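Local atomic coordinates of choline dehydrogenase and related flavoproteins (PDB entry 3Q9T), a protein that oxidises formate as a formate oxidase of the glucose-methanol-choline oxidoreductase family, using an 8-formyl-FAD cofactor. Residues I234-R239 / N292-S297; T283-R288 / V433-A438. All coordinates share one frame; numbering follows the deposited sequence. Where two conformers were deposited one is given.

Contact 1: residues I234-R239 / N292-S297; sequences INEADR and NTIVDS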
loop_
_atom_site.group_PDB
_atom_site.type_symbol
_atom_site.label_atom_id
_atom_site.label_comp_id
_atom_site.label_asym_id
_atom_site.label_seq_id
_atom_site.Cartn_x
_atom_site.Cartn_y
_atom_site.Cartn_z
ATOM N N ILE A 234 23.888 27.961 -7.938
ATOM C CA ILE A 234 25.157 27.709 -7.280
ATOM C C ILE A 234 26.328 28.073 -8.193
ATOM O O ILE A 234 26.438 27.564 -9.306
ATOM C CB ILE A 234 25.315 26.218 -6.909
ATOM C CG1 ILE A 234 24.125 25.727 -6.096
ATOM C CG2 ILE A 234 26.615 25.992 -6.147
ATOM C CD1 ILE A 234 24.077 26.297 -4.704
ATOM N N ASN A 235 27.206 28.952 -7.722
ATOM C CA ASN A 235 28.457 29.207 -8.423
ATOM C C ASN A 235 29.532 28.231 -7.973
ATOM O O ASN A 235 29.952 28.259 -6.822
ATOM C CB ASN A 235 28.923 30.636 -8.182
ATOM C CG ASN A 235 30.177 30.965 -8.953
ATOM O OD1 ASN A 235 31.271 30.516 -8.601
ATOM N ND2 ASN A 235 30.026 31.741 -10.027
ATOM N N GLU A 236 29.961 27.355 -8.875
ATOM C CA GLU A 236 30.955 26.333 -8.548
ATOM C C GLU A 236 32.317 26.887 -8.138
ATOM O O GLU A 236 32.935 26.397 -7.185
ATOM C CB GLU A 236 31.148 25.367 -9.715
ATOM C CG GLU A 236 30.119 24.262 -9.789
ATOM C CD GLU A 236 30.697 22.989 -10.391
ATOM O OE1 GLU A 236 31.575 22.358 -9.745
ATOM O OE2 GLU A 236 30.278 22.633 -11.515
ATOM N N ALA A 237 32.795 27.896 -8.860
ATOM C CA ALA A 237 34.126 28.423 -8.582
ATOM C C ALA A 237 34.170 28.997 -7.166
ATOM O O ALA A 237 35.096 28.713 -6.391
ATOM C CB ALA A 237 34.526 29.472 -9.616
ATOM N N ASP A 238 33.148 29.789 -6.841
ATOM C CA ASP A 238 33.023 30.445 -5.545
ATOM C C ASP A 238 32.441 29.507 -4.474
ATOM O O ASP A 238 32.338 29.894 -3.308
ATOM C CB ASP A 238 32.089 31.658 -5.656
ATOM C CG ASP A 238 32.580 32.709 -6.650
ATOM O OD1 ASP A 238 33.798 33.000 -6.680
ATOM O OD2 ASP A 238 31.730 33.260 -7.387
ATOM N N ARG A 239 32.045 28.296 -4.876
ATOM C CA ARG A 239 31.302 27.403 -3.990
ATOM C C ARG A 239 30.247 28.196 -3.252
ATOM O O ARG A 239 30.135 28.100 -2.036
ATOM C CB ARG A 239 32.230 26.757 -2.970
ATOM C CG ARG A 239 33.258 25.828 -3.569
ATOM C CD ARG A 239 34.436 25.664 -2.639
ATOM N NE ARG A 239 35.628 25.243 -3.368
ATOM C CZ ARG A 239 35.915 23.980 -3.674
ATOM N NH1 ARG A 239 35.096 23.005 -3.312
ATOM N NH2 ARG A 239 37.025 23.693 -4.344
ATOM N N ASN A 292 24.943 16.759 -12.120
ATOM C CA ASN A 292 26.314 16.932 -11.660
ATOM C C ASN A 292 26.418 17.010 -10.144
ATOM O O ASN A 292 25.518 17.498 -9.475
ATOM C CB ASN A 292 26.927 18.177 -12.285
ATOM C CG ASN A 292 27.202 17.993 -13.756
ATOM O OD1 ASN A 292 27.662 16.926 -14.184
ATOM N ND2 ASN A 292 26.907 19.020 -14.546
ATOM N N THR A 293 27.520 16.517 -9.604
ATOM C CA THR A 293 27.749 16.633 -8.178
ATOM C C THR A 293 28.618 17.836 -7.928
ATOM O O THR A 293 29.736 17.897 -8.407
ATOM C CB THR A 293 28.456 15.410 -7.627
ATOM O OG1 THR A 293 27.672 14.254 -7.914
ATOM C CG2 THR A 293 28.644 15.535 -6.113
ATOM N N ILE A 294 28.092 18.808 -7.196
ATOM C CA ILE A 294 28.896 19.942 -6.784
ATOM C C ILE A 294 29.498 19.642 -5.420
ATOM O O ILE A 294 30.685 19.851 -5.203
ATOM C CB ILE A 294 28.077 21.223 -6.737
ATOM C CG1 ILE A 294 27.638 21.599 -8.159
ATOM C CG2 ILE A 294 28.891 22.333 -6.094
ATOM C CD1 ILE A 294 26.677 22.747 -8.214
ATOM N N VAL A 295 28.682 19.108 -4.518
ATOM C CA VAL A 295 29.165 18.662 -3.220
ATOM C C VAL A 295 28.648 17.265 -2.932
ATOM O O VAL A 295 27.451 17.044 -2.913
ATOM C CB VAL A 295 28.684 19.611 -2.085
ATOM C CG1 VAL A 295 29.054 19.051 -0.709
ATOM C CG2 VAL A 295 29.250 21.013 -2.278
ATOM N N ASP A 296 29.545 16.315 -2.710
ATOM C CA ASP A 296 29.115 14.983 -2.329
ATOM C C ASP A 296 28.698 15.004 -0.850
ATOM O O ASP A 296 29.539 14.888 0.045
ATOM C CB ASP A 296 30.216 13.946 -2.601
ATOM C CG ASP A 296 29.772 12.519 -2.287
ATOM O OD1 ASP A 296 30.639 11.656 -2.037
ATOM O OD2 ASP A 296 28.553 12.252 -2.286
ATOM N N SER A 297 27.398 15.183 -0.612
ATOM C CA SER A 297 26.854 15.284 0.736
ATOM C C SER A 297 25.972 14.063 1.003
ATOM O O SER A 297 24.769 14.066 0.722
ATOM C CB SER A 297 26.061 16.590 0.873
ATOM O OG SER A 297 25.748 16.865 2.225
#
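Ile294 carries this surface contact from one side, laying its ethyl arm against both Ile234 and Glu236. The tip of that arm does the closest touching: CD1 of Ile294 lies 3.8 Å from CG2 of Ile234 and 4.0 Å from the CB of the same residue. Further back, CG1 of Ile294 meets the aliphatic part of Glu236, at 4.0 Å from its CG. With CD1 anti to CA (chi2 173°), the arm of Ile294 is fully extended, and CD1 reaches Ile234 while CG1 stays beside Glu236. Glu236 bends at chi2 (-149°), and its CG and its carboxylate carbon CD lie equally near CG1 of Ile294. No hydrogen bond spans the two segments, so the join rests on van der Waals packing alone.

Behind this first shell, the turn after Ile234 has its own polar brace. OD1 of Asn235 accepts the backbone N of Asp238 at 2.7 Å, a nearly straight bond (169°) that makes an Asx motif, while a weak backbone bond runs from Arg239 N to Glu236 O. Asp238 O also meets the hydroxyl of Thr240.

The turn links the antiparallel strands 227-235 and 240-248 as a hairpin, with Ile234 also resting on Cys241. Across the contact, residues 292-297 lead into strand 295-296, which runs parallel to strand 280-281; Arg239 bonds through its backbone to Lys536.

Contact 2: residues T283-R288 / V433-A438; sequences TRELSR and VTLNSA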
loop_
_atom_site.group_PDB
_atom_site.type_symbol
_atom_site.label_atom_id
_atom_site.label_comp_id
_atom_site.label_asym_id
_atom_site.label_seq_id
_atom_site.Cartn_x
_atom_site.Cartn_y
_atom_site.Cartn_z
ATOM N N THR A 283 26.514 11.451 -4.264
ATOM C CA THR A 283 26.967 11.593 -5.643
ATOM C C THR A 283 26.402 10.494 -6.553
ATOM O O THR A 283 26.013 10.764 -7.686
ATOM C CB THR A 283 28.519 11.670 -5.728
ATOM O OG1 THR A 283 28.920 12.046 -7.054
ATOM C CG2 THR A 283 29.153 10.337 -5.340
ATOM N N ARG A 284 26.321 9.273 -6.033
ATOM C CA ARG A 284 25.797 8.144 -6.797
ATOM C C ARG A 284 24.321 8.390 -7.143
ATOM O O ARG A 284 23.871 8.084 -8.246
ATOM C CB ARG A 284 25.974 6.850 -5.991
ATOM C CG ARG A 284 25.976 5.554 -6.781
ATOM C CD ARG A 284 26.038 4.342 -5.831
ATOM N NE ARG A 284 27.010 4.541 -4.751
ATOM C CZ ARG A 284 28.327 4.394 -4.886
ATOM N NH1 ARG A 284 28.848 4.044 -6.057
ATOM N NH2 ARG A 284 29.133 4.601 -3.852
ATOM N N GLU A 285 23.576 8.979 -6.211
ATOM C CA GLU A 285 22.165 9.265 -6.441
ATOM C C GLU A 285 21.961 10.399 -7.455
ATOM O O GLU A 285 21.052 10.334 -8.271
ATOM C CB GLU A 285 21.453 9.568 -5.123
ATOM C CG GLU A 285 19.997 9.992 -5.268
ATOM C CD GLU A 285 19.272 10.160 -3.933
ATOM O OE1 GLU A 285 19.929 10.177 -2.861
ATOM O OE2 GLU A 285 18.027 10.275 -3.962
ATOM N N LEU A 286 22.798 11.432 -7.406
ATOM C CA LEU A 286 22.769 12.483 -8.434
ATOM C C LEU A 286 23.073 11.935 -9.847
ATOM O O LEU A 286 22.270 12.113 -10.767
ATOM C CB LEU A 286 23.718 13.640 -8.090
ATOM C CG LEU A 286 23.212 14.716 -7.107
ATOM C CD1 LEU A 286 22.323 14.109 -6.036
ATOM C CD2 LEU A 286 24.370 15.495 -6.453
ATOM N N SER A 287 24.224 11.280 -10.012
ATOM C CA SER A 287 24.625 10.724 -11.304
ATOM C C SER A 287 23.503 9.898 -11.908
ATOM O O SER A 287 23.211 10.021 -13.094
ATOM C CB SER A 287 25.883 9.851 -11.190
ATOM O OG SER A 287 26.932 10.574 -10.603
ATOM N N ARG A 288 22.875 9.073 -11.079
ATOM C CA ARG A 288 21.807 8.190 -11.525
ATOM C C ARG A 288 20.694 8.975 -12.213
ATOM O O ARG A 288 19.936 8.418 -13.007
ATOM C CB ARG A 288 21.240 7.403 -10.335
ATOM C CG ARG A 288 20.309 6.250 -10.714
ATOM C CD ARG A 288 19.779 5.543 -9.463
ATOM N NE ARG A 288 20.793 5.480 -8.405
ATOM C CZ ARG A 288 20.526 5.518 -7.098
ATOM N NH1 ARG A 288 19.268 5.616 -6.679
ATOM N NH2 ARG A 288 21.513 5.462 -6.206
ATOM N N VAL A 433 14.564 10.125 1.899
ATOM C CA VAL A 433 13.954 10.802 0.769
ATOM C C VAL A 433 14.904 10.696 -0.418
ATOM O O VAL A 433 16.060 11.098 -0.334
ATOM C CB VAL A 433 13.701 12.273 1.077
ATOM C CG1 VAL A 433 13.327 13.024 -0.187
ATOM C CG2 VAL A 433 12.622 12.392 2.121
ATOM N N THR A 434 14.431 10.135 -1.517
ATOM C CA THR A 434 15.264 10.045 -2.705
ATOM C C THR A 434 14.617 10.690 -3.928
ATOM O O THR A 434 13.413 10.940 -3.947
ATOM C CB THR A 434 15.575 8.573 -3.032
ATOM O OG1 THR A 434 14.353 7.826 -3.016
ATOM C CG2 THR A 434 16.544 7.991 -1.996
ATOM N N LEU A 435 15.413 10.928 -4.963
ATOM C CA LEU A 435 14.866 11.462 -6.192
ATOM C C LEU A 435 14.201 10.371 -7.011
ATOM O O LEU A 435 14.681 9.240 -7.064
ATOM C CB LEU A 435 15.947 12.112 -7.043
ATOM C CG LEU A 435 16.647 13.348 -6.494
ATOM C CD1 LEU A 435 17.674 13.780 -7.510
ATOM C CD2 LEU A 435 15.640 14.466 -6.220
ATOM N N ASN A 436 13.078 10.720 -7.627
ATOM C CA ASN A 436 12.451 9.868 -8.621
ATOM C C ASN A 436 13.066 10.166 -9.985
ATOM O O ASN A 436 13.129 9.298 -10.855
ATOM C CB ASN A 436 10.932 10.097 -8.646
ATOM C CG ASN A 436 10.191 9.245 -7.619
ATOM O OD1 ASN A 436 10.518 8.072 -7.425
ATOM N ND2 ASN A 436 9.191 9.833 -6.957
ATOM N N SER A 437 13.522 11.408 -10.148
ATOM C CA SER A 437 14.103 11.892 -11.401
ATOM C C SER A 437 14.587 13.320 -11.173
ATOM O O SER A 437 14.570 13.796 -10.042
ATOM C CB SER A 437 13.054 11.892 -12.511
ATOM O OG SER A 437 12.114 12.935 -12.287
ATOM N N ALA A 438 14.999 13.996 -12.248
ATOM C CA ALA A 438 15.494 15.372 -12.184
ATOM C C ALA A 438 14.385 16.408 -12.447
ATOM O O ALA A 438 14.648 17.605 -12.538
ATOM C CB ALA A 438 16.625 15.557 -13.172
#
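The carboxylate of Glu285 reaches across to the backbone of Thr434 and Leu435, leading with OE2. That oxygen takes the amide N of Leu435 at 2.9 Å, nearly in line with its own C-O bond and with an N-H...O angle of 155°. On the helix side, the guanidinium of Arg288 has CA of Glu285 over one face, 3.8 Å above the plane and displaced toward the rim. At the carboxylate, Thr434 crosses at about a right angle and packs closely, with OE2 of Glu285 only 3.0 Å from its CA, 3.1 Å from its CB and 3.4 Å from its methyl CG2.

An extended chain delivers the charge: CG stands opposite the backbone N (chi1 175°), and the carbons beyond it continue straight. Met276 of helix 267-277 touches both Glu285 and Leu435.

The contact ties helix 283-287 to the end of strand 431-434, the middle of an antiparallel sheet with 302-304 and 445-447; the Leu435 side chain is about 11 Å from the flavin cofactor. Glu285 and Leu435 are both buried, and one carboxylate oxygen satisfies the Leu435 amide. Accepting that N-H, with Arg288 NH1 5.5 Å from Glu285 OE2, is consistent with a charged carboxylate.

How the contacts relate
Going from the N terminus, the chain passes 234-239, then 283-288, then 292-297, and last 433-438, so the two contacts cross rather than nest. Contact 1 closes a loop of 52 residues that includes strands 240-248, 253-258 and 261-264 and helix 267-277; contact 2 closes a longer one of 144. Their centres lie 16 Å apart, and they meet where helix 283-287 leads toward strand 295-296: OG1 of Thr293 is 2.7 Å from OG1 of Thr283, a probable hydrogen bond, and Asp296 OD2 probably takes Thr283 N at 3.0 Å. Together they connect the hairpin, through residues 292-297 and then helix 283-287, to strand 431-434.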